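Local coordinates for RNase NGR3 (Nicotiana glutinosa, PDB 1VD3), which probably cleaves RNA as a secreted ribonuclease of the T2 family and binds the nucleotide 2'-UMP in its active-site cleft, at residues T143-I147 with C199-I203. Numbering follows the deposited sequence.
Sequences TLESI and CGSKI
Leu144 reaches across to the 199-203 segment with both methyls, and its two branches part company there. CD2 lies against Cys199 CB at 3.9 Å, while CD1 meets the CD1 methyl of Ile203. CG stands anti to the backbone N (chi1 172°), which carries the fork away from the start of the helix and past the carbonyl of Gly200, whose O sits 3.6 Å from Leu144 CB. Ile147, one helical turn on, sends its extended CG1-CD1 arm to the same methyl: Ile147 CD1 and Ile203 CD1 are 3.6 Å apart, the two chains meeting at a slant. The end of Ile203 is thus touched by both helix residues, and Ile173 of strand 171-181 packs on Ile147 and Ile203 as well. In this RNase T2 fold the N-terminus of helix 144-155 is bridged to the start of strand 202-205: Thr143 pairs with Lys202 in an antiparallel, non-hydrogen-bonded bridge, continued by backbone hydrogen bonding of Ile203 with Tyr142, and is also the helix N-cap, its OG1 accepting from Ser146 N at 3.0 Å. Ser146 OG returns a bond to Thr143 O. Just beyond the bridge, Ser201 O accepts directly from Leu144 N (2.7 Å) and, through a water, is linked to Glu145 N. On the bridge face occupied by Thr143 and Lys202, Thr143 CG2 lies 4.0 Å from Lys202 CE, and the lysine, bent at chi2 (-84°), brings NZ to His141 O. Cys199 SG is held in a disulfide with Cys163, tying this C-terminal loop to strand 160-165.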
ATOM      1  N   THR A 143      16.766   9.324  -8.223  1.00 20.40           N
ATOM      2  CA  THR A 143      15.903  10.333  -8.807  1.00 21.55           C
ATOM      3  C   THR A 143      14.493   9.770  -8.709  1.00 19.75           C
ATOM      4  O   THR A 143      14.296   8.557  -8.786  1.00 21.48           O
ATOM      5  CB  THR A 143      16.224  10.575 -10.294  1.00 22.86           C
ATOM      6  OG1 THR A 143      15.911   9.396 -11.047  1.00 22.44           O
ATOM      7  CG2 THR A 143      17.694  10.919 -10.473  1.00 22.20           C
ATOM      8  N   LEU A 144      13.514  10.643  -8.525  1.00 20.10           N
ATOM      9  CA  LEU A 144      12.134  10.200  -8.440  1.00 19.55           C
ATOM     10  C   LEU A 144      11.716   9.601  -9.781  1.00 21.27           C
ATOM     11  O   LEU A 144      10.954   8.636  -9.837  1.00 17.35           O
ATOM     12  CB  LEU A 144      11.229  11.384  -8.092  1.00 18.99           C
ATOM     13  CG  LEU A 144       9.725  11.129  -8.141  1.00 17.28           C
ATOM     14  CD1 LEU A 144       9.335  10.087  -7.098  1.00 20.38           C
ATOM     15  CD2 LEU A 144       8.990  12.442  -7.895  1.00 19.68           C
ATOM     16  N   GLU A 145      12.229  10.178 -10.863  1.00 21.80           N
ATOM     17  CA  GLU A 145      11.904   9.713 -12.209  1.00 22.56           C
ATOM     18  C   GLU A 145      12.280   8.262 -12.454  1.00 20.93           C
ATOM     19  O   GLU A 145      11.492   7.497 -13.013  1.00 23.42           O
ATOM     20  CB  GLU A 145      12.596  10.588 -13.264  1.00 25.16           C
ATOM     21  CG  GLU A 145      11.950  11.941 -13.478  1.00 32.70           C
ATOM     22  CD  GLU A 145      10.487  11.828 -13.862  1.00 36.85           C
ATOM     23  OE1 GLU A 145      10.173  11.071 -14.806  1.00 39.22           O
ATOM     24  OE2 GLU A 145       9.651  12.498 -13.219  1.00 41.25           O
ATOM     25  N   SER A 146      13.487   7.886 -12.047  1.00 20.38           N
ATOM     26  CA  SER A 146      13.955   6.518 -12.242  1.00 21.58           C
ATOM     27  C   SER A 146      13.041   5.519 -11.538  1.00 21.78           C
ATOM     28  O   SER A 146      12.740   4.453 -12.073  1.00 20.85           O
ATOM     29  CB  SER A 146      15.391   6.364 -11.729  1.00 17.10           C
ATOM     30  OG  SER A 146      15.468   6.530 -10.326  1.00 23.65           O
ATOM     31  N   ILE A 147      12.598   5.875 -10.338  1.00 20.17           N
ATOM     32  CA  ILE A 147      11.718   5.017  -9.557  1.00 18.51           C
ATOM     33  C   ILE A 147      10.349   4.868 -10.221  1.00 17.16           C
ATOM     34  O   ILE A 147       9.838   3.757 -10.370  1.00 17.25           O
ATOM     35  CB  ILE A 147      11.557   5.582  -8.130  1.00 18.09           C
ATOM     36  CG1 ILE A 147      12.898   5.480  -7.395  1.00 18.56           C
ATOM     37  CG2 ILE A 147      10.448   4.840  -7.379  1.00 18.48           C
ATOM     38  CD1 ILE A 147      12.948   6.232  -6.079  1.00 20.86           C
ATOM     39  N   CYS A 199       7.537  14.787  -2.532  1.00 23.19           N
ATOM     40  CA  CYS A 199       8.641  14.110  -3.214  1.00 22.69           C
ATOM     41  C   CYS A 199       9.546  15.014  -4.039  1.00 22.38           C
ATOM     42  O   CYS A 199       9.126  15.581  -5.051  1.00 22.81           O
ATOM     43  CB  CYS A 199       8.132  13.014  -4.144  1.00 22.03           C
ATOM     44  SG  CYS A 199       7.285  11.588  -3.395  1.00 21.81           S
ATOM     45  N   GLY A 200      10.797  15.124  -3.612  1.00 19.75           N
ATOM     46  CA  GLY A 200      11.754  15.928  -4.341  1.00 19.12           C
ATOM     47  C   GLY A 200      12.240  15.146  -5.545  1.00 19.73           C
ATOM     48  O   GLY A 200      11.822  14.005  -5.766  1.00 18.39           O
ATOM     49  N   SER A 201      13.123  15.758  -6.328  1.00 17.66           N
ATOM     50  CA  SER A 201      13.665  15.125  -7.521  1.00 19.27           C
ATOM     51  C   SER A 201      14.561  13.947  -7.149  1.00 17.36           C
ATOM     52  O   SER A 201      14.708  13.000  -7.922  1.00 20.46           O
ATOM     53  CB  SER A 201      14.464  16.146  -8.328  1.00 21.78           C
ATOM     54  OG  SER A 201      15.464  16.741  -7.523  1.00 22.79           O
ATOM     55  N   LYS A 202      15.156  14.023  -5.961  1.00 18.18           N
ATOM     56  CA  LYS A 202      16.042  12.983  -5.435  1.00 18.77           C
ATOM     57  C   LYS A 202      15.474  12.499  -4.108  1.00 18.13           C
ATOM     58  O   LYS A 202      15.222  13.300  -3.209  1.00 20.00           O
ATOM     59  CB  LYS A 202      17.443  13.551  -5.192  1.00 22.08           C
ATOM     60  CG  LYS A 202      18.345  13.578  -6.411  1.00 29.31           C
ATOM     61  CD  LYS A 202      19.018  12.230  -6.599  1.00 35.22           C
ATOM     62  CE  LYS A 202      20.104  12.292  -7.659  1.00 38.51           C
ATOM     63  NZ  LYS A 202      20.873  11.017  -7.731  1.00 43.11           N
ATOM     64  N   ILE A 203      15.284  11.191  -3.972  1.00 18.02           N
ATOM     65  CA  ILE A 203      14.747  10.658  -2.729  1.00 17.14           C
ATOM     66  C   ILE A 203      15.477   9.422  -2.225  1.00 17.75           C
ATOM     67  O   ILE A 203      16.238   8.787  -2.954  1.00 17.23           O
ATOM     68  CB  ILE A 203      13.244  10.324  -2.855  1.00 19.47           C
ATOM     69  CG1 ILE A 203      13.025   9.277  -3.945  1.00 20.17           C
ATOM     70  CG2 ILE A 203      12.453  11.592  -3.157  1.00 17.72           C
ATOM     71  CD1 ILE A 203      11.576   8.811  -4.059  1.00 23.22           C
TER
HETATM   72  O   HOH W   1      13.471  13.009 -10.645  1.00 28.14           O